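Local coordinates for protein 4-amino-4-deoxychorismate lyase (Legionella pneumophila, PDB 3LUL) that belongs to the class IV aminotransferase family of fold-type IV proteins and carries pyridoxal phosphate bound covalently to a lysine, at residues T4-D9 and F61-D66; E27-T32 and N52-L57; S38-A43 and Q74-D79. All blocks are in the same frame, centred on the assembly; numbering follows the deposited sequence.

How the contacts relate
From the N terminus, edge strand 4-6 comes first in the chain and meets residues 61-66, so contact 1 closes a loop of 51 residues. Contact 2 is nested inside it: strand 28-36 packs against the C-terminal turns of helix 43-57. Contact 3 crosses both, since residues 38-43 lie within their loops while its partner, 74-79, follows both loops, at the C-terminal end of helix 65-78. Contacts 1 and 2 touch through Phe61 and Ala54; contacts 1 and 3 touch where Phe65 packs on Ala43, and by weak, long ion pairs from Asp9 to Lys75 and Lys78. Together the three tie helices 43-57 and 65-78 to one five-stranded sheet, including both its outermost strands.

Contact 1 of 3, residues T4-D9 and F61-D66; sequences TRVIED and FEISFD
Phe61, whose CA lies against the hydroxyl of Thr4, carries the flat group of this contact. One face of its ring takes Ile63 CG2, 3.4 Å above the plane and shifted toward the rim; Trp47 meets the ring with its plane turned by about 45°, and Leu50, Ala54 and Trp68 add apolar neighbours. The ring thus points into the helices, while the backbone behind it faces strand 4-6. There Glu62 N donates to Thr4 OG1 over 2.9 Å, nearly straight at 172°. Thr4 offers this oxygen because OG1 stands beside its own backbone N (chi1 -56°). OG1 also approaches Phe61 CA at 3.6 Å, and Glu62 CB lies 3.9 Å from it, whereas the carboxylate of Glu62 bends away at the protein surface. Ile63 N makes a weak bond of 3.3 Å back to Phe61 O, across Glu62. Beyond it Ile63 comes back toward the strand with its chain extended, CG1 anti to the backbone N, and its CD1 rests 4.2 Å from Val6 CG2. Leu108 and His71 pack against both of these side chains. Just after Ile63, Ser64 is the N-cap of helix 65-78, its OG bonded to Asp67 N. Thr4 OG1 is further hydrogen-bonded to Ser106 OG and, weakly, to Pro60 O, so the buried hydroxyl has a main-chain donor and a serine hydroxyl as partners, which probably limits its rotation. One polar pin and one apolar touch therefore fasten an outermost strand of the sheet to the link between two helices.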
ATOM      1  N   THR B   4      23.596   0.478  -2.813  1.00 20.03           N
ATOM      2  CA  THR B   4      22.651  -0.600  -3.166  1.00 20.27           C
ATOM      3  C   THR B   4      23.343  -1.940  -2.990  1.00 21.01           C
ATOM      4  O   THR B   4      24.417  -2.146  -3.544  1.00 22.97           O
ATOM      5  CB  THR B   4      22.137  -0.439  -4.591  1.00 20.24           C
ATOM      6  OG1 THR B   4      21.549   0.856  -4.699  1.00 20.63           O
ATOM      7  CG2 THR B   4      21.098  -1.520  -4.943  1.00 16.56           C
ATOM      8  N   ARG B   5      22.747  -2.819  -2.189  1.00 19.51           N
ATOM      9  CA  ARG B   5      23.319  -4.126  -1.872  1.00 20.90           C
ATOM     10  C   ARG B   5      22.419  -5.245  -2.390  1.00 18.48           C
ATOM     11  O   ARG B   5      21.236  -5.243  -2.096  1.00 16.56           O
ATOM     12  CB  ARG B   5      23.462  -4.236  -0.340  1.00 22.54           C
ATOM     13  CG  ARG B   5      23.909  -5.594   0.193  1.00 31.54           C
ATOM     14  CD  ARG B   5      24.399  -5.489   1.638  1.00 42.69           C
ATOM     15  NE  ARG B   5      24.765  -6.802   2.182  1.00 49.66           N
ATOM     16  CZ  ARG B   5      23.992  -7.579   2.946  1.00 56.08           C
ATOM     17  NH1 ARG B   5      22.766  -7.209   3.306  1.00 60.02           N
ATOM     18  NH2 ARG B   5      24.459  -8.751   3.369  1.00 56.65           N
ATOM     19  N   VAL B   6      22.954  -6.193  -3.159  1.00 17.75           N
ATOM     20  CA  VAL B   6      22.174  -7.409  -3.446  1.00 18.98           C
ATOM     21  C   VAL B   6      22.343  -8.377  -2.275  1.00 20.26           C
ATOM     22  O   VAL B   6      23.465  -8.724  -1.927  1.00 22.44           O
ATOM     23  CB  VAL B   6      22.560  -8.098  -4.753  1.00 18.07           C
ATOM     24  CG1 VAL B   6      21.777  -9.403  -4.911  1.00 19.50           C
ATOM     25  CG2 VAL B   6      22.276  -7.176  -5.923  1.00 19.79           C
ATOM     26  N   ILE B   7      21.239  -8.807  -1.669  1.00 20.86           N
ATOM     27  CA  ILE B   7      21.272  -9.870  -0.649  1.00 21.75           C
ATOM     28  C   ILE B   7      21.257 -11.229  -1.382  1.00 25.16           C
ATOM     29  O   ILE B   7      20.273 -11.565  -2.054  1.00 22.07           O
ATOM     30  CB  ILE B   7      20.094  -9.783   0.346  1.00 20.64           C
ATOM     31  CG1 ILE B   7      19.976  -8.374   0.951  1.00 25.30           C
ATOM     32  CG2 ILE B   7      20.267 -10.812   1.480  1.00 23.83           C
ATOM     33  CD1 ILE B   7      18.692  -8.179   1.699  1.00 26.54           C
ATOM     34  N   GLU B   8      22.353 -11.975  -1.254  1.00 29.79           N
ATOM     35  CA  GLU B   8      22.556 -13.262  -1.933  0.50 32.83           C
ATOM     36  C   GLU B   8      22.163 -14.413  -0.997  1.00 34.65           C
ATOM     37  O   GLU B   8      22.095 -14.235   0.214  1.00 34.19           O
ATOM     38  CB  GLU B   8      24.031 -13.448  -2.341  0.50 33.01           C
ATOM     39  CG  GLU B   8      24.742 -12.239  -2.984  0.50 32.40           C
ATOM     40  CD  GLU B   8      24.749 -12.277  -4.498  0.50 29.99           C
ATOM     41  OE1 GLU B   8      23.769 -12.756  -5.099  0.50 27.91           O
ATOM     42  OE2 GLU B   8      25.745 -11.813  -5.087  0.50 28.69           O
ATOM     43  N   ASP B   9      21.913 -15.582  -1.576  1.00 39.13           N
ATOM     44  CA  ASP B   9      21.662 -16.817  -0.835  1.00 43.13           C
ATOM     45  C   ASP B   9      22.857 -17.190   0.054  1.00 45.73           C
ATOM     46  O   ASP B   9      23.992 -17.214  -0.426  1.00 46.42           O
ATOM     47  CB  ASP B   9      21.446 -17.993  -1.815  1.00 44.19           C
ATOM     48  CG  ASP B   9      20.377 -17.716  -2.886  1.00 46.58           C
ATOM     49  OD1 ASP B   9      20.200 -16.547  -3.296  1.00 46.89           O
ATOM     50  OD2 ASP B   9      19.735 -18.688  -3.344  1.00 49.84           O
ATOM     51  N   PHE B  61      19.465   3.328  -6.413  1.00 13.87           N
ATOM     52  CA  PHE B  61      19.501   2.193  -7.289  1.00 15.59           C
ATOM     53  C   PHE B  61      20.813   2.227  -8.067  1.00 17.20           C
ATOM     54  O   PHE B  61      20.827   2.527  -9.256  1.00 17.67           O
ATOM     55  CB  PHE B  61      18.281   2.214  -8.227  1.00 11.94           C
ATOM     56  CG  PHE B  61      18.072   0.926  -9.005  1.00 10.83           C
ATOM     57  CD1 PHE B  61      17.857  -0.271  -8.361  1.00 14.04           C
ATOM     58  CD2 PHE B  61      18.043   0.937 -10.398  1.00 11.35           C
ATOM     59  CE1 PHE B  61      17.639  -1.460  -9.083  1.00 15.23           C
ATOM     60  CE2 PHE B  61      17.852  -0.240 -11.134  1.00 11.58           C
ATOM     61  CZ  PHE B  61      17.618  -1.434 -10.483  1.00 14.46           C
ATOM     62  N   GLU B  62      21.910   1.951  -7.359  1.00 18.76           N
ATOM     63  CA  GLU B  62      23.257   2.059  -7.912  1.00 21.11           C
ATOM     64  C   GLU B  62      23.687   0.650  -8.286  1.00 21.01           C
ATOM     65  O   GLU B  62      24.577   0.063  -7.654  1.00 23.56           O
ATOM     66  CB  GLU B  62      24.234   2.646  -6.876  1.00 25.44           C
ATOM     67  CG  GLU B  62      23.996   4.111  -6.555  1.00 30.89           C
ATOM     68  CD  GLU B  62      24.314   5.032  -7.694  1.00 44.04           C
ATOM     69  OE1 GLU B  62      25.102   4.643  -8.589  1.00 50.09           O
ATOM     70  OE2 GLU B  62      23.783   6.161  -7.673  1.00 49.14           O
ATOM     71  N   ILE B  63      23.005   0.100  -9.287  1.00 15.78           N
ATOM     72  CA  ILE B  63      23.383  -1.171  -9.892  1.00 13.15           C
ATOM     73  C   ILE B  63      23.337  -0.933 -11.393  1.00 10.86           C
ATOM     74  O   ILE B  63      22.327  -0.477 -11.916  1.00 11.31           O
ATOM     75  CB  ILE B  63      22.480  -2.327  -9.439  1.00 16.53           C
ATOM     76  CG1 ILE B  63      22.906  -3.639 -10.125  1.00 13.99           C
ATOM     77  CG2 ILE B  63      21.003  -2.050  -9.689  1.00 17.10           C
ATOM     78  CD1 ILE B  63      22.202  -4.897  -9.505  1.00 17.77           C
ATOM     79  N   SER B  64      24.431  -1.237 -12.078  1.00 11.68           N
ATOM     80  CA  SER B  64      24.497  -0.983 -13.514  1.00 10.56           C
ATOM     81  C   SER B  64      23.601  -1.984 -14.233  1.00  9.76           C
ATOM     82  O   SER B  64      23.248  -3.041 -13.674  1.00  9.14           O
ATOM     83  CB  SER B  64      25.945  -1.086 -14.003  1.00 12.03           C
ATOM     84  OG  SER B  64      26.377  -2.434 -13.924  1.00  6.71           O
ATOM     85  N   PHE B  65      23.209  -1.680 -15.469  1.00  9.21           N
ATOM     86  CA  PHE B  65      22.432  -2.640 -16.230  1.00  8.68           C
ATOM     87  C   PHE B  65      23.170  -3.974 -16.390  1.00  8.20           C
ATOM     88  O   PHE B  65      22.572  -5.039 -16.283  1.00  9.78           O
ATOM     89  CB  PHE B  65      22.038  -2.101 -17.615  1.00  8.06           C
ATOM     90  CG  PHE B  65      21.395  -3.144 -18.466  1.00  8.59           C
ATOM     91  CD1 PHE B  65      20.130  -3.639 -18.113  1.00  8.61           C
ATOM     92  CD2 PHE B  65      22.063  -3.710 -19.543  1.00 16.73           C
ATOM     93  CE1 PHE B  65      19.535  -4.631 -18.855  1.00  6.81           C
ATOM     94  CE2 PHE B  65      21.469  -4.718 -20.299  1.00 19.33           C
ATOM     95  CZ  PHE B  65      20.203  -5.193 -19.945  1.00 16.80           C
ATOM     96  N   ASP B  66      24.461  -3.904 -16.720  1.00  7.88           N
ATOM     97  CA  ASP B  66      25.234  -5.128 -16.927  1.00 10.13           C
ATOM     98  C   ASP B  66      25.239  -6.002 -15.659  1.00 10.01           C
ATOM     99  O   ASP B  66      25.133  -7.226 -15.760  1.00  9.78           O
ATOM    100  CB  ASP B  66      26.644  -4.800 -17.389  1.00 11.26           C
ATOM    101  CG  ASP B  66      26.678  -4.258 -18.824  1.00 16.36           C
ATOM    102  OD1 ASP B  66      25.717  -4.477 -19.591  1.00 20.35           O
ATOM    103  OD2 ASP B  66      27.679  -3.615 -19.183  1.00 21.38           O
TER

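Contact 2 of 3, residues E27-T32 and N52-L57; sequences EGLFET and NSARQL
Leu29 drives its two methyl groups into the last turns of helix 43-57, and this is the close-packed part of the contact. Its CD1 lies against the peptide joining Ser53 and Ala54, 3.5 Å from Ala54 N and 3.7 Å from Ser53 CB. The other branch meets Leu57 tip to tip, Leu29 CD2 standing 3.8 Å from Leu57 CD1. Both leucines have CG beside the backbone N (chi1 -63° for Leu29), which aims their branches toward each other. The packing is van der Waals contact of Leu29 methyls with backbone and side chains; Ser53 OG bonds weakly back to Arg49 O. Toward Glu27 the fit is looser and a water mediates the contact: it donates to Glu27 OE2 at 2.8 Å and to Leu57 O at 2.9 Å, bridging a carboxylate and the carbonyl of Leu57. On the exposed, outer side of the helix, Arg55 NH2 donates to Asn52 OD1 over 2.8 Å, in plane with both groups but bent. Glu27 is also held by Arg22 and by Arg153 of the second subunit, whose Leu146 packs on Leu57, so the dimer interface adjoins this end. Strand 28-32 and helix segment 52-57 run antiparallel (173°), their axes 9.4 Å apart; Leu50 of the same helix extends the packing on Leu29, while backbone bonds to strand 84-91 hold the strand within the sheet.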
ATOM      1  N   GLU B  27       7.875   0.924   1.736  1.00  7.84           N
ATOM      2  CA  GLU B  27       8.901   1.555   0.910  1.00  8.35           C
ATOM      3  C   GLU B  27       9.661   0.455   0.171  1.00  9.60           C
ATOM      4  O   GLU B  27      10.733   0.009   0.595  1.00 10.95           O
ATOM      5  CB  GLU B  27       9.834   2.508   1.693  1.00  7.48           C
ATOM      6  CG  GLU B  27      10.585   3.445   0.762  1.00  8.77           C
ATOM      7  CD  GLU B  27      11.419   4.419   1.540  1.00  9.82           C
ATOM      8  OE1 GLU B  27      12.424   3.972   2.093  1.00 12.16           O
ATOM      9  OE2 GLU B  27      11.039   5.587   1.665  1.00 10.07           O
ATOM     10  N   GLY B  28       9.034  -0.031  -0.910  1.00  8.69           N
ATOM     11  CA  GLY B  28       9.636  -1.097  -1.729  1.00  8.40           C
ATOM     12  C   GLY B  28       9.027  -1.142  -3.115  1.00  8.50           C
ATOM     13  O   GLY B  28       7.845  -0.767  -3.315  1.00  9.15           O
ATOM     14  N   LEU B  29       9.831  -1.565  -4.082  1.00  8.01           N
ATOM     15  CA  LEU B  29       9.428  -1.629  -5.471  1.00  9.90           C
ATOM     16  C   LEU B  29       9.722  -3.015  -5.993  1.00 10.97           C
ATOM     17  O   LEU B  29      10.611  -3.708  -5.468  1.00  9.72           O
ATOM     18  CB  LEU B  29      10.200  -0.594  -6.302  1.00  8.60           C
ATOM     19  CG  LEU B  29       9.975   0.868  -5.936  1.00  9.12           C
ATOM     20  CD1 LEU B  29      11.086   1.750  -6.530  1.00  9.69           C
ATOM     21  CD2 LEU B  29       8.520   1.300  -6.378  1.00  9.97           C
ATOM     22  N   PHE B  30       9.006  -3.438  -7.035  1.00  9.05           N
ATOM     23  CA  PHE B  30       9.335  -4.726  -7.630  1.00 11.27           C
ATOM     24  C   PHE B  30       9.221  -4.726  -9.148  1.00 11.13           C
ATOM     25  O   PHE B  30       8.594  -3.857  -9.752  1.00  9.68           O
ATOM     26  CB  PHE B  30       8.464  -5.856  -7.042  1.00  9.84           C
ATOM     27  CG  PHE B  30       7.064  -5.872  -7.538  1.00 10.22           C
ATOM     28  CD1 PHE B  30       6.088  -5.085  -6.944  1.00 16.37           C
ATOM     29  CD2 PHE B  30       6.688  -6.714  -8.579  1.00 17.46           C
ATOM     30  CE1 PHE B  30       4.778  -5.097  -7.407  1.00 19.54           C
ATOM     31  CE2 PHE B  30       5.382  -6.739  -9.053  1.00 18.10           C
ATOM     32  CZ  PHE B  30       4.417  -5.930  -8.473  1.00 19.19           C
ATOM     33  N   GLU B  31       9.841  -5.751  -9.738  1.00 10.02           N
ATOM     34  CA  GLU B  31       9.699  -6.038 -11.158  1.00  8.89           C
ATOM     35  C   GLU B  31       9.511  -7.547 -11.281  1.00  9.75           C
ATOM     36  O   GLU B  31      10.206  -8.314 -10.594  1.00 10.08           O
ATOM     37  CB  GLU B  31      10.956  -5.654 -11.930  1.00  9.78           C
ATOM     38  CG  GLU B  31      11.112  -4.174 -12.117  1.00 10.98           C
ATOM     39  CD  GLU B  31      10.078  -3.578 -13.055  1.00 12.82           C
ATOM     40  OE1 GLU B  31       9.479  -4.298 -13.879  1.00 12.62           O
ATOM     41  OE2 GLU B  31       9.858  -2.355 -12.976  1.00  9.33           O
ATOM     42  N   THR B  32       8.589  -7.949 -12.141  1.00 11.07           N
ATOM     43  CA  THR B  32       8.353  -9.357 -12.402  0.50 12.57           C
ATOM     44  C   THR B  32       8.706  -9.609 -13.879  1.00 12.95           C
ATOM     45  O   THR B  32       8.144  -9.018 -14.783  1.00 12.14           O
ATOM     46  CB  THR B  32       6.917  -9.787 -11.970  0.50 16.29           C
ATOM     47  OG1 THR B  32       6.696 -11.156 -12.308  0.50 22.65           O
ATOM     48  CG2 THR B  32       5.847  -8.912 -12.599  0.50 20.55           C
ATOM     49  N   ASN B  52      13.798   4.305 -12.596  1.00 11.24           N
ATOM     50  CA  ASN B  52      12.977   5.537 -12.668  1.00 11.42           C
ATOM     51  C   ASN B  52      12.093   5.722 -11.426  1.00 10.48           C
ATOM     52  O   ASN B  52      12.022   6.815 -10.857  1.00  9.56           O
ATOM     53  CB  ASN B  52      12.075   5.558 -13.906  1.00 12.23           C
ATOM     54  CG  ASN B  52      12.830   5.811 -15.186  1.00 16.69           C
ATOM     55  OD1 ASN B  52      13.961   6.279 -15.166  1.00 19.94           O
ATOM     56  ND2 ASN B  52      12.203   5.480 -16.324  1.00 15.98           N
ATOM     57  N   SER B  53      11.446   4.645 -11.018  1.00  8.92           N
ATOM     58  CA  SER B  53      10.654   4.611  -9.794  1.00  9.23           C
ATOM     59  C   SER B  53      11.478   4.821  -8.551  1.00 10.98           C
ATOM     60  O   SER B  53      11.043   5.572  -7.694  1.00 11.39           O
ATOM     61  CB  SER B  53       9.865   3.313  -9.665  1.00 10.83           C
ATOM     62  OG  SER B  53       8.929   3.247 -10.732  1.00 12.82           O
ATOM     63  N   ALA B  54      12.663   4.193  -8.459  1.00  8.49           N
ATOM     64  CA  ALA B  54      13.563   4.375  -7.313  1.00  9.95           C
ATOM     65  C   ALA B  54      13.945   5.829  -7.176  1.00 10.85           C
ATOM     66  O   ALA B  54      13.852   6.407  -6.076  1.00 13.93           O
ATOM     67  CB  ALA B  54      14.825   3.531  -7.443  1.00  7.76           C
ATOM     68  N   ARG B  55      14.351   6.429  -8.306  1.00 10.98           N
ATOM     69  CA  ARG B  55      14.738   7.831  -8.353  1.00 12.66           C
ATOM     70  C   ARG B  55      13.629   8.735  -7.821  1.00 14.81           C
ATOM     71  O   ARG B  55      13.875   9.641  -7.002  1.00 13.39           O
ATOM     72  CB  ARG B  55      15.116   8.203  -9.799  1.00 14.59           C
ATOM     73  CG  ARG B  55      15.775   9.550  -9.989  1.00 24.33           C
ATOM     74  CD  ARG B  55      16.639   9.601 -11.297  1.00 32.25           C
ATOM     75  NE  ARG B  55      16.215   8.648 -12.351  1.00 40.06           N
ATOM     76  CZ  ARG B  55      16.775   7.453 -12.626  1.00 37.47           C
ATOM     77  NH1 ARG B  55      17.826   6.990 -11.944  1.00 39.36           N
ATOM     78  NH2 ARG B  55      16.276   6.704 -13.610  1.00 35.46           N
ATOM     79  N   GLN B  56      12.410   8.452  -8.239  1.00 15.59           N
ATOM     80  CA  GLN B  56      11.265   9.238  -7.848  1.00 15.81           C
ATOM     81  C   GLN B  56      10.982   9.191  -6.354  1.00 13.88           C
ATOM     82  O   GLN B  56      10.533  10.178  -5.786  1.00 18.16           O
ATOM     83  CB  GLN B  56      10.044   8.748  -8.599  1.00 16.01           C
ATOM     84  CG  GLN B  56       8.819   9.607  -8.385  1.00 24.74           C
ATOM     85  CD  GLN B  56       7.605   8.990  -9.005  1.00 30.90           C
ATOM     86  OE1 GLN B  56       7.656   8.558 -10.160  1.00 31.37           O
ATOM     87  NE2 GLN B  56       6.507   8.912  -8.241  1.00 19.87           N
ATOM     88  N   LEU B  57      11.237   8.050  -5.741  1.00 12.47           N
ATOM     89  CA  LEU B  57      11.066   7.821  -4.307  1.00 13.95           C
ATOM     90  C   LEU B  57      12.326   8.131  -3.465  1.00 14.83           C
ATOM     91  O   LEU B  57      12.313   7.938  -2.253  1.00 15.59           O
ATOM     92  CB  LEU B  57      10.648   6.367  -4.062  1.00 14.63           C
ATOM     93  CG  LEU B  57       9.255   5.921  -4.584  1.00 13.59           C
ATOM     94  CD1 LEU B  57       8.943   4.458  -4.218  1.00 11.33           C
ATOM     95  CD2 LEU B  57       8.177   6.876  -4.064  1.00 13.20           C
TER
HETATM   96  O   HOH W   1      10.226   7.326  -0.322  1.00 16.01           O

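Contact 3 of 3, residues S38-A43 and Q74-D79; sequences SKPSFA and QKIQKD
The beta hairpin of strands 28-36 and 39-40, at one border of the five-stranded sheet, meets the end of helix 65-78 through Ser38, Pro40 and Ile76. This is helix-on-sheet packing in the alpha/beta domain that holds the N-terminal part of the chain. Ile76 carries the contact from the helix side, and its two branches do separate work. CG2, anti to the backbone N, presses on the turn, 3.4 Å from Ser38 O and 3.9 Å from Ser38 CB. CG1 stands beside the backbone N (chi1 -70°) and carries CD1 onto the proline ring, 3.6 Å from Pro40 CD and 4.2 Å from Pro40 CG. The two side chains meet at a slant, so the methyl touches one border of the ring, the one nearest the proline nitrogen. Ser38 has a positive phi (71°), a left-handed conformation that suits a hairpin turn. Its OG turns to Leu81 O, and its backbone pairs with Tyr82, so the turn is also fastened to the chain beyond the helix. Pro40 is buried further by Phe69 and Ile73 of the helix and by Ile33, while Val35 packs on Ile76; these apolar side chains extend the packing between helix and hairpin. At the helix end Lys75 NZ and Asp79 OD2 form a long salt bridge of 3.6 Å, and the same OD2 is bonded to Thr112 of strand 106-113. Back at the hairpin, Ile76 CD1 lies 3.7 Å from Ser38 O, so both methyls of the isoleucine cradle that one carbonyl oxygen.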
ATOM      1  N   SER B  38      15.794 -19.725 -20.789  1.00 12.34           N
ATOM      2  CA  SER B  38      16.870 -19.383 -19.856  1.00 13.06           C
ATOM      3  C   SER B  38      17.364 -17.952 -19.992  1.00 14.41           C
ATOM      4  O   SER B  38      18.403 -17.618 -19.438  1.00 18.51           O
ATOM      5  CB  SER B  38      18.052 -20.339 -19.987  1.00 16.62           C
ATOM      6  OG  SER B  38      17.593 -21.671 -19.926  1.00 21.49           O
ATOM      7  N   LYS B  39      16.626 -17.139 -20.730  1.00 16.53           N
ATOM      8  CA  LYS B  39      16.958 -15.723 -20.940  1.00 17.79           C
ATOM      9  C   LYS B  39      15.878 -14.796 -20.354  1.00 16.09           C
ATOM     10  O   LYS B  39      14.692 -14.956 -20.647  1.00 16.27           O
ATOM     11  CB  LYS B  39      17.134 -15.440 -22.426  1.00 19.76           C
ATOM     12  CG  LYS B  39      18.400 -16.092 -23.017  1.00 27.99           C
ATOM     13  CD  LYS B  39      18.335 -16.166 -24.546  1.00 40.56           C
ATOM     14  CE  LYS B  39      19.673 -16.610 -25.170  1.00 44.86           C
ATOM     15  NZ  LYS B  39      19.482 -17.571 -26.312  1.00 48.69           N
ATOM     16  N   PRO B  40      16.293 -13.796 -19.558  1.00 15.34           N
ATOM     17  CA  PRO B  40      15.303 -12.819 -19.099  1.00 14.24           C
ATOM     18  C   PRO B  40      14.820 -11.945 -20.260  1.00 15.95           C
ATOM     19  O   PRO B  40      15.613 -11.358 -20.974  1.00 20.61           O
ATOM     20  CB  PRO B  40      16.061 -11.997 -18.033  1.00 13.87           C
ATOM     21  CG  PRO B  40      17.469 -12.145 -18.362  1.00 15.15           C
ATOM     22  CD  PRO B  40      17.647 -13.463 -19.081  1.00 15.93           C
ATOM     23  N   SER B  41      13.512 -11.881 -20.427  1.00 15.12           N
ATOM     24  CA  SER B  41      12.859 -11.091 -21.439  1.00 16.30           C
ATOM     25  C   SER B  41      12.758  -9.611 -21.010  1.00 15.47           C
ATOM     26  O   SER B  41      12.226  -9.276 -19.935  1.00 14.29           O
ATOM     27  CB  SER B  41      11.459 -11.666 -21.612  1.00 20.07           C
ATOM     28  OG  SER B  41      10.694 -10.971 -22.557  1.00 27.49           O
ATOM     29  N   PHE B  42      13.251  -8.736 -21.873  1.00 13.52           N
ATOM     30  CA  PHE B  42      13.193  -7.279 -21.658  1.00 11.82           C
ATOM     31  C   PHE B  42      13.826  -6.804 -20.367  1.00 13.07           C
ATOM     32  O   PHE B  42      13.350  -5.874 -19.742  1.00 11.21           O
ATOM     33  CB  PHE B  42      11.774  -6.760 -21.876  1.00 13.60           C
ATOM     34  CG  PHE B  42      11.280  -7.139 -23.211  1.00 20.34           C
ATOM     35  CD1 PHE B  42      11.613  -6.394 -24.320  1.00 24.93           C
ATOM     36  CD2 PHE B  42      10.631  -8.341 -23.375  1.00 29.43           C
ATOM     37  CE1 PHE B  42      11.232  -6.816 -25.581  1.00 29.33           C
ATOM     38  CE2 PHE B  42      10.246  -8.773 -24.615  1.00 31.74           C
ATOM     39  CZ  PHE B  42      10.539  -8.004 -25.716  1.00 26.83           C
ATOM     40  N   ALA B  43      14.951  -7.430 -20.027  1.00 10.71           N
ATOM     41  CA  ALA B  43      15.690  -7.084 -18.820  1.00 10.15           C
ATOM     42  C   ALA B  43      15.977  -5.580 -18.743  1.00 10.74           C
ATOM     43  O   ALA B  43      15.925  -5.018 -17.666  1.00  8.06           O
ATOM     44  CB  ALA B  43      17.008  -7.848 -18.769  1.00  9.49           C
ATOM     45  N   GLN B  74      22.682 -15.327 -13.296  1.00 14.42           N
ATOM     46  CA  GLN B  74      23.231 -16.216 -12.272  1.00 15.14           C
ATOM     47  C   GLN B  74      22.129 -16.910 -11.482  1.00 15.00           C
ATOM     48  O   GLN B  74      22.295 -18.056 -11.087  1.00 14.73           O
ATOM     49  CB  GLN B  74      24.211 -15.500 -11.329  1.00 16.67           C
ATOM     50  CG  GLN B  74      25.601 -15.182 -11.967  1.00 23.27           C
ATOM     51  CD  GLN B  74      26.274 -16.374 -12.704  1.00 29.11           C
ATOM     52  OE1 GLN B  74      26.634 -16.265 -13.877  1.00 34.72           O
ATOM     53  NE2 GLN B  74      26.446 -17.503 -12.010  1.00 33.27           N
ATOM     54  N   LYS B  75      20.999 -16.221 -11.298  1.00 13.62           N
ATOM     55  CA  LYS B  75      19.812 -16.797 -10.668  1.00 14.54           C
ATOM     56  C   LYS B  75      19.154 -17.875 -11.515  1.00 15.28           C
ATOM     57  O   LYS B  75      18.842 -18.959 -10.999  1.00 18.28           O
ATOM     58  CB  LYS B  75      18.818 -15.690 -10.306  1.00 18.08           C
ATOM     59  CG  LYS B  75      18.885 -15.325  -8.866  1.00 22.54           C
ATOM     60  CD  LYS B  75      17.999 -16.279  -8.090  1.00 24.97           C
ATOM     61  CE  LYS B  75      18.486 -16.451  -6.698  1.00 25.06           C
ATOM     62  NZ  LYS B  75      17.460 -17.096  -5.855  1.00 26.54           N
ATOM     63  N   ILE B  76      18.963 -17.599 -12.806  1.00 14.09           N
ATOM     64  CA  ILE B  76      18.423 -18.564 -13.782  1.00 14.81           C
ATOM     65  C   ILE B  76      19.260 -19.836 -13.866  1.00 16.89           C
ATOM     66  O   ILE B  76      18.729 -20.969 -13.810  1.00 16.73           O
ATOM     67  CB  ILE B  76      18.332 -17.911 -15.205  1.00 15.83           C
ATOM     68  CG1 ILE B  76      17.217 -16.842 -15.247  1.00 16.12           C
ATOM     69  CG2 ILE B  76      18.184 -18.942 -16.342  1.00 17.10           C
ATOM     70  CD1 ILE B  76      17.471 -15.767 -16.320  1.00 14.74           C
ATOM     71  N   GLN B  77      20.570 -19.649 -13.995  1.00 15.81           N
ATOM     72  CA  GLN B  77      21.513 -20.762 -14.015  1.00 18.05           C
ATOM     73  C   GLN B  77      21.517 -21.578 -12.716  1.00 18.30           C
ATOM     74  O   GLN B  77      21.454 -22.825 -12.747  1.00 18.89           O
ATOM     75  CB  GLN B  77      22.916 -20.243 -14.330  1.00 17.45           C
ATOM     76  CG  GLN B  77      23.067 -19.861 -15.798  1.00 25.23           C
ATOM     77  CD  GLN B  77      24.470 -19.366 -16.147  1.00 34.48           C
ATOM     78  OE1 GLN B  77      25.359 -19.303 -15.290  1.00 39.37           O
ATOM     79  NE2 GLN B  77      24.665 -18.998 -17.410  1.00 27.33           N
ATOM     80  N   LYS B  78      21.550 -20.889 -11.575  1.00 19.17           N
ATOM     81  CA  LYS B  78      21.611 -21.574 -10.292  1.00 19.05           C
ATOM     82  C   LYS B  78      20.334 -22.369 -10.040  1.00 18.89           C
ATOM     83  O   LYS B  78      20.390 -23.477  -9.540  1.00 18.11           O
ATOM     84  CB  LYS B  78      21.862 -20.582  -9.169  1.00 18.52           C
ATOM     85  CG  LYS B  78      22.090 -21.220  -7.799  1.00 29.68           C
ATOM     86  CD  LYS B  78      21.703 -20.274  -6.644  1.00 37.55           C
ATOM     87  CE  LYS B  78      22.769 -19.210  -6.369  1.00 44.47           C
ATOM     88  NZ  LYS B  78      22.245 -18.104  -5.479  1.00 47.16           N
ATOM     89  N   ASP B  79      19.189 -21.798 -10.384  1.00 18.65           N
ATOM     90  CA  ASP B  79      17.898 -22.441 -10.160  1.00 17.82           C
ATOM     91  C   ASP B  79      17.423 -23.297 -11.337  1.00 19.27           C
ATOM     92  O   ASP B  79      16.297 -23.793 -11.320  1.00 19.49           O
ATOM     93  CB  ASP B  79      16.858 -21.365  -9.847  1.00 18.64           C
ATOM     94  CG  ASP B  79      17.164 -20.598  -8.554  1.00 19.66           C
ATOM     95  OD1 ASP B  79      18.134 -20.942  -7.837  1.00 21.75           O
ATOM     96  OD2 ASP B  79      16.427 -19.632  -8.247  1.00 20.52           O
TER